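PDB 5O9X: phosphoacetylglucosamine mutase from Aspergillus lentulus, which interconverts N-acetylglucosamine 6-phosphate and N-acetylglucosamine 1-phosphate, working through a sugar bisphosphate intermediate as in related phosphohexomutases. Local coordinates for residues Ala69-Glu74 with Ser507-Ala512; Tyr497-Ser502 with Glu518-Ser523; Ala50-Lys55 with Val120-Pro125; Ala197-Val202 with Tyr231-Thr236. The protein carries 1 engineered substitution. One frame throughout, in Å; residues are numbered along the deposited sequence.

Interaction 1 lies at the active site: its two loops, from domain I and from the C-terminal domain, each hold one phosphate of the bound glucose 1,6-bisphosphate. Interactions 2, 3 and 4 sit out in separate parts of the fold. Interaction 2 is in the C-terminal domain, about 27 Å from interaction 1 centre to centre; its Arg-501 side chain is still about 13 Å from the ligand. Interaction 3 belongs to domain I, about 31 Å between its centre and that of interaction 1, and interaction 4 to domain II, about 36 Å by the same measure. Interactions 2 and 3 lie on opposite sides of the chain's centre, their own centres about 52 Å apart. No two of the four touch.

Interaction 1 (Ala69-Glu74 with Ser507-Ala512); sequences AHNPAE and SGTEDA. Engineered in segment 69-74: Ala-69 (natural residue Ser). With G16 (1,6-di-O-phosphono-alpha-D-glucopyranose), chain B.
The bisphosphate pocket of this phosphohexomutase is bridged where His-70 and Asn-71, on a domain I loop, meet Thr-509 and Glu-510 of the C-terminal phosphate-binding loop. The His-70 imidazole works through its edge. ND1 donates to phosphate oxygen O2X of G16 at 2.7 Å, while NE2 donates to OE1 of Glu-510, also at 2.7 Å and nearly straight (172°). Both partners lie close to the ring plane, so the two bonds fix the ring's rotation. OE1 is met on its anti side, well out of the carboxylate plane, with imidazole and carboxylate turned 50° apart, and the same oxygen forms a salt bridge with Arg-514. Arg-462 holds OE2, making a second shell behind the histidine. Asn-71 OD1, held by Arg-33, sits over one face of the imidazole, toward its rim; ND2 donates to Thr-509 O at 3.0 Å from above the carbonyl plane, and also to Asp-75. The other phosphate is gripped by the loop 507-512: Gly-508 N donates to O3P, and Ser-507 OG and Thr-509 OG1 converge on O2P. Ser-507 OG also accepts from Thr-509 N and Glu-510 N, an ST motif. Engineered Ala-69 brings CB to 3.1 Å from O2X.

Interaction 2 (Tyr497-Ser502 with Glu518-Ser523); sequences YNKGRS and EAASRS
Glu-518 and Arg-501 bury the most surface here, and they face each other as an antiparallel hydrogen-bonded pair between strands 501-506 and 513-518 of the C-terminal domain's sheet. Arg-501 N donates to Glu-518 O at 3.0 Å, and Glu-518 N returns a bond to Arg-501 O at 2.9 Å. Both side chains rise from the same face of the sheet. CG of Glu-518 lies between its own backbone N and carbonyl carbon (chi1 62°), and from there the extended chain carries the carboxylate to the Arg-501 side of the pair. The Arg-501 chain bends at chi3, and its NH1 forms a salt bridge with OE2 of Glu-518, the carboxylate meeting the edge of a guanidinium turned 72° from it. The modelled 2.4 Å from NH1 to OE2 is too short to take literally, and Arg-501 has two conformers, so the exact placement is doubtful. A water donates to OE2 and to Lys-499 O, tying the carboxylate to the turn. Beyond the pair, the strand is preceded by a type II turn from Tyr-497 to Gly-500. Ala-520 N donates to Asn-498 O at 2.9 Å, and the methyl of Ala-520 packs on CB of Asn-498, 3.9 Å away. Nearby, Ala-519 CB rests 4.1 Å from Tyr-497 CB. Tyr-516 OH and the backbone N of Gly-342, where helix 342-350 of domain III begins, hold OE1 of Glu-518; with the water at OE2, this is consistent with an ionised carboxylate.

Interaction 3 (Ala50-Lys55 with Val120-Pro125); sequences ATLRSK and VSMENP
The end of helix 40-56 runs up against a type I beta turn, Ser-121 to Asn-124, the CA atoms of Lys-55 and Asn-124 coming within 5.2 Å. This joins a helix of the alpha/beta/alpha domain I to the connection between helix 107-118 and strand 127-132. Lys-55 has the largest share of the contact. Its chain is extended as far as CE and then bends (chi4 -75°), which puts NZ among the turn carbonyls. NZ donates to Asn-124 O at 2.9 Å, close to the line of that carbonyl, and to Met-122 O at 3.2 Å from well above the carbonyl plane. Asn-124 answers from its side chain: ND2 donates to Lys-55 O at 3.0 Å, with that oxygen near the plane of the amide. Each of the two residues thus gives a side-chain N-H to the other's backbone oxygen. The aliphatic parts are packed as well. CG1 of Val-120 lies against Lys-55 CB, and the thioether of Met-122 folds back so that its CE touches both Lys-55 CD (3.8 Å) and Leu-52 CD2 (3.9 Å), the lysine and methionine chains crossing at about a right angle. Tyr-111 and Leu-114 of helix 107-118 also pack on Leu-52. Pro-125 O is buried here without a polar partner in the model, its neighbour being the aliphatic CG of Lys-55 at 3.6 Å.

Interaction 4 (Ala197-Val202 with Tyr231-Thr236); sequences AAFKRV and YLPEDT
Pro-233 packs against Lys-200 and Phe-199 on the last turns of helix 188-202, and no hydrogen bond crosses between the two segments. CG of the proline comes to 3.6 Å from Lys-200 CB, the tightest touch of the contact. The lysine chain then runs past the pyrrolidine in the opposite sense, extended to CE. Its ammonium stays 5.9 Å (NZ to OD2) from Asp-235, an attraction of charges at most. Phe-199 has CG anti to the backbone N (chi1 -170°), and its ring offers CD2 and CE2 to the loop. Pro-233 CD lies at the ring's edge, 4.2 Å from CD2, while Leu-232 CD2 approaches the same ring atom obliquely. CE2, the next ring atom, is 4.0 Å from Thr-236 OG1, which comes in obliquely, and 4.1 Å from Thr-236 CG2. That hydroxyl is held by the backbone N of Leu-238, which fixes the threonine beside the phenyl ring. In the next shell, Leu-433 of helix 428-442 touches Phe-199, and Ala-196 touches Leu-232. The contact therefore fastens the loop that joins helix 221-231 to edge strand 240-243 of the domain II sheet onto helix 188-202, which in turn packs against helices 405-420 and 428-442.

Interaction 1 (Ala69-Glu74 with Ser507-Ala512)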
loop_
_atom_site.group_PDB
_atom_site.type_symbol
_atom_site.label_atom_id
_atom_site.label_comp_id
_atom_site.label_asym_id
_atom_site.label_seq_id
_atom_site.Cartn_x
_atom_site.Cartn_y
_atom_site.Cartn_z
ATOM N N ALA A 69 -2.975 9.335 1.846
ATOM C CA ALA A 69 -2.547 8.413 0.703
ATOM C C ALA A 69 -3.231 8.746 -0.648
ATOM O O ALA A 69 -2.966 9.823 -1.178
ATOM C CB ALA A 69 -2.822 6.979 1.118
ATOM N N HIS A 70 -4.170 7.910 -1.175
ATOM C CA HIS A 70 -4.819 8.185 -2.463
ATOM C C HIS A 70 -5.948 9.232 -2.358
ATOM O O HIS A 70 -6.431 9.739 -3.409
ATOM C CB HIS A 70 -5.473 6.879 -3.072
ATOM C CG HIS A 70 -6.829 6.571 -2.541
ATOM N ND1 HIS A 70 -7.017 5.818 -1.385
ATOM C CD2 HIS A 70 -8.069 6.913 -2.974
ATOM C CE1 HIS A 70 -8.316 5.705 -1.148
ATOM N NE2 HIS A 70 -8.970 6.363 -2.100
ATOM N N ASN A 71 -6.403 9.514 -1.127
ATOM C CA ASN A 71 -7.561 10.448 -0.908
ATOM C C ASN A 71 -7.354 11.892 -1.433
ATOM O O ASN A 71 -6.201 12.378 -1.552
ATOM C CB ASN A 71 -7.991 10.535 0.567
ATOM C CG ASN A 71 -8.656 9.224 1.058
ATOM O OD1 ASN A 71 -8.203 8.133 0.726
ATOM N ND2 ASN A 71 -9.699 9.362 1.879
ATOM N N PRO A 72 -8.483 12.580 -1.682
ATOM C CA PRO A 72 -8.346 13.983 -2.147
ATOM C C PRO A 72 -7.617 14.811 -1.049
ATOM O O PRO A 72 -7.568 14.410 0.154
ATOM C CB PRO A 72 -9.836 14.451 -2.316
ATOM C CG PRO A 72 -10.595 13.125 -2.610
ATOM C CD PRO A 72 -9.933 12.133 -1.655
ATOM N N ALA A 73 -7.023 15.926 -1.481
ATOM C CA ALA A 73 -6.183 16.814 -0.641
ATOM C C ALA A 73 -6.847 17.275 0.657
ATOM O O ALA A 73 -6.102 17.513 1.624
ATOM C CB ALA A 73 -5.755 18.062 -1.468
ATOM N N GLU A 74 -8.194 17.410 0.710
ATOM C CA GLU A 74 -8.835 17.955 1.921
ATOM C C GLU A 74 -8.811 16.919 3.060
ATOM O O GLU A 74 -9.065 17.246 4.228
ATOM C CB GLU A 74 -10.316 18.307 1.655
ATOM C CG GLU A 74 -11.178 17.051 1.401
ATOM C CD GLU A 74 -12.670 17.358 1.152
ATOM O OE1 GLU A 74 -13.114 18.506 1.389
ATOM O OE2 GLU A 74 -13.388 16.432 0.734
ATOM N N SER A 507 -16.368 1.045 1.205
ATOM C CA SER A 507 -14.992 1.487 1.360
ATOM C C SER A 507 -14.705 1.691 2.848
ATOM O O SER A 507 -15.601 2.166 3.593
ATOM C CB SER A 507 -14.818 2.845 0.589
ATOM O OG SER A 507 -13.547 3.421 0.917
ATOM N N GLY A 508 -13.457 1.398 3.250
ATOM C CA GLY A 508 -12.900 1.725 4.586
ATOM C C GLY A 508 -11.927 2.855 4.543
ATOM O O GLY A 508 -11.157 3.058 5.541
ATOM N N THR A 509 -11.877 3.606 3.415
ATOM C CA THR A 509 -10.992 4.803 3.358
ATOM C C THR A 509 -11.786 6.100 3.030
ATOM O O THR A 509 -11.271 7.210 3.241
ATOM C CB THR A 509 -9.828 4.684 2.338
ATOM O OG1 THR A 509 -10.360 4.553 0.998
ATOM C CG2 THR A 509 -8.902 3.510 2.640
ATOM N N GLU A 510 -12.982 5.954 2.419
ATOM C CA GLU A 510 -13.846 7.019 2.002
ATOM C C GLU A 510 -15.277 6.645 2.322
ATOM O O GLU A 510 -15.595 5.453 2.444
ATOM C CB GLU A 510 -13.789 7.146 0.457
ATOM C CG GLU A 510 -12.433 7.541 -0.028
ATOM C CD GLU A 510 -12.433 7.546 -1.551
ATOM O OE1 GLU A 510 -11.631 6.814 -2.221
ATOM O OE2 GLU A 510 -13.302 8.275 -2.026
ATOM N N ASP A 511 -16.138 7.666 2.435
ATOM C CA ASP A 511 -17.544 7.429 2.613
ATOM C C ASP A 511 -18.252 7.082 1.260
ATOM O O ASP A 511 -18.893 7.929 0.596
ATOM C CB ASP A 511 -18.189 8.669 3.246
ATOM C CG ASP A 511 -19.618 8.375 3.729
ATOM O OD1 ASP A 511 -20.068 7.202 3.644
ATOM O OD2 ASP A 511 -20.287 9.310 4.181
ATOM N N ALA A 512 -18.096 5.844 0.794
ATOM C CA ALA A 512 -18.771 5.384 -0.405
ATOM C C ALA A 512 -18.875 3.868 -0.354
ATOM O O ALA A 512 -18.197 3.216 0.471
ATOM C CB ALA A 512 -17.930 5.739 -1.622
HETATM C C1 G16 B . -5.709 1.880 1.227
HETATM C C2 G16 B . -5.218 0.485 1.604
HETATM C C3 G16 B . -5.351 -0.477 0.381
HETATM C C4 G16 B . -6.751 -0.548 -0.204
HETATM C C5 G16 B . -7.179 0.869 -0.565
HETATM C C6 G16 B . -8.646 1.022 -0.891
HETATM O O1 G16 B . -4.874 2.399 0.188
HETATM O O2 G16 B . -3.856 0.461 2.132
HETATM O O3 G16 B . -4.847 -1.691 0.773
HETATM O O4 G16 B . -6.875 -1.366 -1.449
HETATM O O5 G16 B . -7.091 1.760 0.572
HETATM O O6 G16 B . -9.412 0.588 0.322
HETATM P P G16 B . -11.026 0.744 0.317
HETATM O O1P G16 B . -11.582 0.090 -0.969
HETATM O O2P G16 B . -11.354 2.256 0.279
HETATM O O3P G16 B . -11.568 0.169 1.643
HETATM P "P'" G16 B . -4.009 3.782 0.348
HETATM O O1X G16 B . -3.528 3.870 1.821
HETATM O O2X G16 B . -5.007 4.967 0.140
HETATM O O3X G16 B . -3.003 3.831 -0.750
#

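Interaction 2 (Tyr497-Ser502 with Glu518-Ser523)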
loop_
_atom_site.group_PDB
_atom_site.type_symbol
_atom_site.label_atom_id
_atom_site.label_comp_id
_atom_site.label_asym_id
_atom_site.label_seq_id
_atom_site.Cartn_x
_atom_site.Cartn_y
_atom_site.Cartn_z
ATOM N N TYR A 497 -24.271 -11.732 -18.394
ATOM C CA TYR A 497 -23.207 -11.232 -19.274
ATOM C C TYR A 497 -22.147 -12.318 -19.455
ATOM O O TYR A 497 -21.854 -13.079 -18.512
ATOM C CB TYR A 497 -22.542 -9.970 -18.718
ATOM C CG TYR A 497 -23.580 -8.878 -18.467
ATOM C CD1 TYR A 497 -23.991 -8.022 -19.528
ATOM C CD2 TYR A 497 -24.243 -8.777 -17.231
ATOM C CE1 TYR A 497 -24.983 -7.041 -19.332
ATOM C CE2 TYR A 497 -25.227 -7.798 -17.036
ATOM C CZ TYR A 497 -25.583 -6.947 -18.080
ATOM O OH TYR A 497 -26.579 -5.955 -17.939
ATOM N N ASN A 498 -21.508 -12.280 -20.621
ATOM C CA ASN A 498 -20.409 -13.251 -20.850
ATOM C C ASN A 498 -19.214 -12.945 -19.898
ATOM O O ASN A 498 -18.798 -11.815 -19.853
ATOM C CB ASN A 498 -20.020 -13.210 -22.340
ATOM C CG ASN A 498 -21.068 -13.941 -23.220
ATOM O OD1 ASN A 498 -21.348 -13.501 -24.325
ATOM N ND2 ASN A 498 -21.627 -15.092 -22.715
ATOM N N LYS A 499 -18.790 -13.921 -19.088
ATOM C CA LYS A 499 -17.699 -13.728 -18.069
ATOM C C LYS A 499 -18.086 -12.614 -17.050
ATOM O O LYS A 499 -17.225 -12.066 -16.359
ATOM C CB LYS A 499 -16.377 -13.318 -18.748
ATOM C CG LYS A 499 -15.753 -14.376 -19.696
ATOM C CD LYS A 499 -15.631 -15.740 -19.030
ATOM C CE LYS A 499 -14.425 -16.570 -19.581
ATOM N NZ LYS A 499 -13.832 -15.771 -20.683
ATOM N N GLY A 500 -19.391 -12.362 -16.919
ATOM C CA GLY A 500 -19.894 -11.354 -15.961
ATOM C C GLY A 500 -19.514 -11.622 -14.529
ATOM O O GLY A 500 -19.814 -12.720 -13.980
ATOM N N ARG A 501 -18.881 -10.623 -13.887
ATOM C CA ARG A 501 -18.539 -10.738 -12.469
ATOM C C ARG A 501 -18.602 -9.345 -11.865
ATOM O O ARG A 501 -17.969 -8.421 -12.371
ATOM C CB ARG A 501 -17.172 -11.410 -12.257
ATOM C CG ARG A 501 -17.014 -12.078 -10.867
ATOM C CD ARG A 501 -15.686 -12.843 -10.656
ATOM N NE ARG A 501 -14.907 -12.090 -9.698
ATOM C CZ ARG A 501 -14.085 -11.099 -10.019
ATOM N NH1 ARG A 501 -13.859 -10.801 -11.283
ATOM N NH2 ARG A 501 -13.486 -10.422 -9.075
ATOM N N SER A 502 -19.409 -9.202 -10.811
ATOM C CA SER A 502 -19.540 -7.897 -10.141
ATOM C C SER A 502 -19.690 -8.076 -8.669
ATOM O O SER A 502 -20.277 -9.063 -8.214
ATOM C CB SER A 502 -20.696 -7.042 -10.771
ATOM O OG SER A 502 -20.743 -5.756 -10.148
ATOM N N GLU A 518 -16.657 -6.724 -14.267
ATOM C CA GLU A 518 -15.933 -7.108 -15.461
ATOM C C GLU A 518 -16.883 -7.978 -16.348
ATOM O O GLU A 518 -17.821 -8.618 -15.843
ATOM C CB GLU A 518 -14.627 -7.822 -15.120
ATOM C CG GLU A 518 -14.846 -9.137 -14.349
ATOM C CD GLU A 518 -13.546 -9.820 -13.921
ATOM O OE1 GLU A 518 -12.520 -9.076 -13.740
ATOM O OE2 GLU A 518 -13.581 -11.075 -13.688
ATOM N N ALA A 519 -16.645 -7.955 -17.657
ATOM C CA ALA A 519 -17.306 -8.927 -18.541
ATOM C C ALA A 519 -16.438 -9.085 -19.799
ATOM O O ALA A 519 -15.403 -8.414 -19.902
ATOM C CB ALA A 519 -18.724 -8.422 -18.886
ATOM N N ALA A 520 -16.904 -9.843 -20.798
ATOM C CA ALA A 520 -16.057 -10.111 -21.974
ATOM C C ALA A 520 -15.943 -8.956 -22.919
ATOM O O ALA A 520 -15.007 -8.891 -23.713
ATOM C CB ALA A 520 -16.606 -11.345 -22.708
ATOM N N SER A 521 -16.884 -8.007 -22.866
ATOM C CA SER A 521 -16.896 -6.901 -23.800
ATOM C C SER A 521 -17.149 -5.591 -23.041
ATOM O O SER A 521 -17.687 -5.614 -21.903
ATOM C CB SER A 521 -17.985 -7.117 -24.914
ATOM O OG SER A 521 -19.287 -6.874 -24.363
ATOM N N ARG A 522 -16.716 -4.462 -23.634
ATOM C CA ARG A 522 -16.862 -3.125 -23.028
ATOM C C ARG A 522 -18.342 -2.779 -22.698
ATOM O O ARG A 522 -18.634 -2.278 -21.579
ATOM C CB ARG A 522 -16.282 -2.037 -23.964
ATOM C CG ARG A 522 -16.368 -0.561 -23.511
ATOM C CD ARG A 522 -16.233 -0.285 -21.974
ATOM N NE ARG A 522 -14.923 -0.624 -21.570
ATOM C CZ ARG A 522 -14.492 -0.985 -20.365
ATOM N NH1 ARG A 522 -15.242 -0.987 -19.258
ATOM N NH2 ARG A 522 -13.241 -1.254 -20.307
ATOM N N SER A 523 -19.261 -3.031 -23.667
ATOM C CA SER A 523 -20.679 -2.763 -23.460
ATOM C C SER A 523 -21.236 -3.569 -22.276
ATOM O O SER A 523 -22.009 -3.045 -21.470
ATOM C CB SER A 523 -21.502 -3.018 -24.761
ATOM O OG SER A 523 -21.091 -1.917 -25.577
HETATM O O HOH W 1 -15.085 -12.888 -14.866
#

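Interaction 3 (Ala50-Lys55 with Val120-Pro125)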
loop_
_atom_site.group_PDB
_atom_site.type_symbol
_atom_site.label_atom_id
_atom_site.label_comp_id
_atom_site.label_asym_id
_atom_site.label_seq_id
_atom_site.Cartn_x
_atom_site.Cartn_y
_atom_site.Cartn_z
ATOM N N ALA A 50 0.174 4.842 20.385
ATOM C CA ALA A 50 1.547 4.585 19.985
ATOM C C ALA A 50 2.426 4.419 21.234
ATOM O O ALA A 50 3.323 3.586 21.223
ATOM C CB ALA A 50 2.119 5.727 19.080
ATOM N N THR A 51 2.202 5.237 22.241
ATOM C CA THR A 51 2.998 5.150 23.513
ATOM C C THR A 51 2.763 3.740 24.165
ATOM O O THR A 51 3.713 3.020 24.480
ATOM C CB THR A 51 2.600 6.238 24.535
ATOM O OG1 THR A 51 2.892 7.544 24.031
ATOM C CG2 THR A 51 3.403 6.073 25.869
ATOM N N LEU A 52 1.491 3.349 24.280
ATOM C CA LEU A 52 1.148 2.051 24.844
ATOM C C LEU A 52 1.719 0.907 24.042
ATOM O O LEU A 52 2.158 -0.111 24.635
ATOM C CB LEU A 52 -0.376 1.882 24.985
ATOM C CG LEU A 52 -1.036 2.832 26.016
ATOM C CD1 LEU A 52 -2.509 2.491 26.138
ATOM C CD2 LEU A 52 -0.388 2.781 27.415
ATOM N N ARG A 53 1.733 1.045 22.709
ATOM C CA ARG A 53 2.208 -0.038 21.865
ATOM C C ARG A 53 3.668 -0.220 22.075
ATOM O O ARG A 53 4.152 -1.358 22.208
ATOM C CB ARG A 53 1.907 0.187 20.327
ATOM C CG ARG A 53 2.359 -0.957 19.418
ATOM C CD ARG A 53 1.598 -2.225 19.742
ATOM N NE ARG A 53 1.850 -3.284 18.789
ATOM C CZ ARG A 53 1.685 -4.565 19.025
ATOM N NH1 ARG A 53 1.346 -4.993 20.265
ATOM N NH2 ARG A 53 1.882 -5.409 18.033
ATOM N N SER A 54 4.384 0.897 22.088
ATOM C CA SER A 54 5.831 0.831 22.206
ATOM C C SER A 54 6.197 0.206 23.559
ATOM O O SER A 54 7.053 -0.699 23.605
ATOM C CB SER A 54 6.413 2.237 22.147
ATOM O OG SER A 54 7.809 2.160 22.250
ATOM N N LYS A 55 5.577 0.735 24.636
ATOM C CA LYS A 55 5.767 0.176 26.018
ATOM C C LYS A 55 5.503 -1.348 26.091
ATOM O O LYS A 55 6.377 -2.101 26.596
ATOM C CB LYS A 55 4.927 0.977 27.041
ATOM C CG LYS A 55 5.483 2.346 27.390
ATOM C CD LYS A 55 4.537 3.036 28.391
ATOM C CE LYS A 55 4.903 4.460 28.710
ATOM N NZ LYS A 55 6.082 4.574 29.634
ATOM N N VAL A 120 0.290 -3.583 30.429
ATOM C CA VAL A 120 1.473 -2.870 29.956
ATOM C C VAL A 120 2.308 -2.434 31.158
ATOM O O VAL A 120 1.775 -1.764 32.063
ATOM C CB VAL A 120 1.111 -1.632 29.110
ATOM C CG1 VAL A 120 2.365 -0.891 28.657
ATOM C CG2 VAL A 120 0.245 -2.033 27.907
ATOM N N SER A 121 3.587 -2.840 31.160
ATOM C CA SER A 121 4.605 -2.318 32.118
ATOM C C SER A 121 4.948 -0.831 31.883
ATOM O O SER A 121 5.834 -0.515 31.056
ATOM C CB SER A 121 5.872 -3.187 32.076
ATOM O OG SER A 121 5.534 -4.548 32.251
ATOM N N MET A 122 4.275 0.058 32.626
ATOM C CA MET A 122 4.359 1.516 32.479
ATOM C C MET A 122 5.703 2.171 32.751
ATOM O O MET A 122 5.834 3.396 32.608
ATOM C CB MET A 122 3.307 2.241 33.333
ATOM C CG MET A 122 1.882 2.368 32.784
ATOM S SD MET A 122 1.691 3.134 31.137
ATOM C CE MET A 122 1.746 1.561 30.424
ATOM N N GLU A 123 6.684 1.363 33.144
ATOM C CA GLU A 123 8.044 1.830 33.427
ATOM C C GLU A 123 8.911 1.624 32.171
ATOM O O GLU A 123 10.010 2.139 32.077
ATOM C CB GLU A 123 8.634 1.105 34.679
ATOM C CG GLU A 123 8.951 -0.386 34.487
ATOM C CD GLU A 123 7.852 -1.386 34.923
ATOM O OE1 GLU A 123 6.629 -1.126 34.819
ATOM O OE2 GLU A 123 8.226 -2.501 35.352
ATOM N N ASN A 124 8.434 0.807 31.232
ATOM C CA ASN A 124 9.135 0.630 29.941
ATOM C C ASN A 124 9.256 2.022 29.215
ATOM O O ASN A 124 8.419 2.913 29.389
ATOM C CB ASN A 124 8.457 -0.457 29.055
ATOM C CG ASN A 124 8.657 -1.878 29.586
ATOM O OD1 ASN A 124 9.482 -2.116 30.468
ATOM N ND2 ASN A 124 7.911 -2.830 29.038
ATOM N N PRO A 125 10.368 2.260 28.511
ATOM C CA PRO A 125 10.341 3.475 27.699
ATOM C C PRO A 125 9.302 3.365 26.545
ATOM O O PRO A 125 8.870 2.274 26.188
ATOM C CB PRO A 125 11.780 3.588 27.193
ATOM C CG PRO A 125 12.310 2.189 27.187
ATOM C CD PRO A 125 11.657 1.557 28.416
#

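Interaction 4 (Ala197-Val202 with Tyr231-Thr236)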
loop_
_atom_site.group_PDB
_atom_site.type_symbol
_atom_site.label_atom_id
_atom_site.label_comp_id
_atom_site.label_asym_id
_atom_site.label_seq_id
_atom_site.Cartn_x
_atom_site.Cartn_y
_atom_site.Cartn_z
ATOM N N ALA A 197 21.976 0.482 -4.061
ATOM C CA ALA A 197 22.928 -0.632 -4.057
ATOM C C ALA A 197 22.279 -1.958 -4.545
ATOM O O ALA A 197 22.903 -2.734 -5.302
ATOM C CB ALA A 197 23.616 -0.786 -2.681
ATOM N N ALA A 198 21.044 -2.201 -4.088
ATOM C CA ALA A 198 20.287 -3.415 -4.476
ATOM C C ALA A 198 19.973 -3.386 -5.985
ATOM O O ALA A 198 20.207 -4.387 -6.706
ATOM C CB ALA A 198 19.041 -3.556 -3.639
ATOM N N PHE A 199 19.560 -2.226 -6.489
ATOM C CA PHE A 199 19.291 -2.070 -7.939
ATOM C C PHE A 199 20.532 -2.258 -8.778
ATOM O O PHE A 199 20.500 -2.936 -9.843
ATOM C CB PHE A 199 18.721 -0.693 -8.230
ATOM C CG PHE A 199 18.202 -0.519 -9.644
ATOM C CD1 PHE A 199 17.134 -1.309 -10.137
ATOM C CD2 PHE A 199 18.782 0.453 -10.479
ATOM C CE1 PHE A 199 16.679 -1.056 -11.482
ATOM C CE2 PHE A 199 18.304 0.726 -11.777
ATOM C CZ PHE A 199 17.245 -0.064 -12.271
ATOM N N LYS A 200 21.649 -1.653 -8.353
ATOM C CA LYS A 200 22.954 -1.957 -9.035
ATOM C C LYS A 200 23.227 -3.459 -9.170
ATOM O O LYS A 200 23.558 -3.925 -10.262
ATOM C CB LYS A 200 24.133 -1.239 -8.310
ATOM C CG LYS A 200 25.443 -1.325 -9.103
ATOM C CD LYS A 200 26.589 -0.670 -8.328
ATOM C CE LYS A 200 27.914 -0.681 -9.118
ATOM N NZ LYS A 200 27.964 0.550 -9.937
ATOM N N ARG A 201 23.102 -4.220 -8.088
ATOM C CA ARG A 201 23.349 -5.650 -8.123
ATOM C C ARG A 201 22.329 -6.376 -9.017
ATOM O O ARG A 201 22.703 -7.205 -9.830
ATOM C CB ARG A 201 23.240 -6.293 -6.729
ATOM C CG ARG A 201 24.512 -6.110 -5.870
ATOM C CD ARG A 201 24.169 -6.334 -4.395
ATOM N NE ARG A 201 23.897 -7.759 -4.126
ATOM C CZ ARG A 201 23.101 -8.191 -3.137
ATOM N NH1 ARG A 201 22.434 -7.300 -2.377
ATOM N NH2 ARG A 201 22.940 -9.510 -2.898
ATOM N N VAL A 202 21.038 -6.102 -8.832
ATOM C CA VAL A 202 20.037 -6.751 -9.690
ATOM C C VAL A 202 20.299 -6.425 -11.161
ATOM O O VAL A 202 20.026 -7.281 -11.984
ATOM C CB VAL A 202 18.548 -6.484 -9.341
ATOM C CG1 VAL A 202 18.211 -6.687 -7.876
ATOM C CG2 VAL A 202 18.082 -5.136 -9.764
ATOM N N TYR A 231 21.407 8.951 -6.276
ATOM C CA TYR A 231 22.109 7.760 -5.783
ATOM C C TYR A 231 22.231 6.613 -6.767
ATOM O O TYR A 231 23.028 5.737 -6.542
ATOM C CB TYR A 231 21.459 7.246 -4.497
ATOM C CG TYR A 231 21.599 8.216 -3.322
ATOM C CD1 TYR A 231 22.542 7.986 -2.297
ATOM C CD2 TYR A 231 20.773 9.363 -3.217
ATOM C CE1 TYR A 231 22.655 8.900 -1.209
ATOM C CE2 TYR A 231 20.861 10.197 -2.132
ATOM C CZ TYR A 231 21.824 9.984 -1.146
ATOM O OH TYR A 231 21.924 10.835 -0.033
ATOM N N LEU A 232 21.403 6.583 -7.835
ATOM C CA LEU A 232 21.284 5.340 -8.644
ATOM C C LEU A 232 22.554 5.093 -9.501
ATOM O O LEU A 232 23.202 6.057 -9.865
ATOM C CB LEU A 232 20.031 5.359 -9.543
ATOM C CG LEU A 232 18.696 5.280 -8.757
ATOM C CD1 LEU A 232 17.556 5.429 -9.756
ATOM C CD2 LEU A 232 18.548 3.921 -8.065
ATOM N N PRO A 233 22.870 3.825 -9.833
ATOM C CA PRO A 233 24.116 3.588 -10.610
ATOM C C PRO A 233 23.995 4.142 -11.998
ATOM O O PRO A 233 22.867 4.334 -12.500
ATOM C CB PRO A 233 24.284 2.059 -10.603
ATOM C CG PRO A 233 22.925 1.531 -10.297
ATOM C CD PRO A 233 22.211 2.557 -9.448
ATOM N N GLU A 234 25.137 4.386 -12.640
ATOM C CA GLU A 234 25.213 5.307 -13.803
ATOM C C GLU A 234 24.941 4.748 -15.228
ATOM O O GLU A 234 24.475 5.517 -16.146
ATOM C CB GLU A 234 26.595 6.031 -13.779
ATOM C CG GLU A 234 26.604 7.403 -14.463
ATOM C CD GLU A 234 26.000 8.528 -13.625
ATOM O OE1 GLU A 234 26.585 9.646 -13.576
ATOM O OE2 GLU A 234 24.929 8.305 -13.027
ATOM N N ASP A 235 25.277 3.460 -15.426
ATOM C CA ASP A 235 25.202 2.818 -16.759
ATOM C C ASP A 235 24.166 1.676 -16.780
ATOM O O ASP A 235 24.457 0.545 -17.181
ATOM C CB ASP A 235 26.596 2.350 -17.204
ATOM C CG ASP A 235 27.371 1.659 -16.090
ATOM O OD1 ASP A 235 28.378 2.226 -15.591
ATOM O OD2 ASP A 235 26.974 0.548 -15.710
ATOM N N THR A 236 22.961 1.949 -16.271
ATOM C CA THR A 236 21.939 0.881 -16.213
ATOM C C THR A 236 20.987 1.117 -17.341
ATOM O O THR A 236 20.088 0.292 -17.572
ATOM C CB THR A 236 21.089 0.923 -14.901
ATOM O OG1 THR A 236 20.430 2.189 -14.880
ATOM C CG2 THR A 236 21.915 0.708 -13.625
#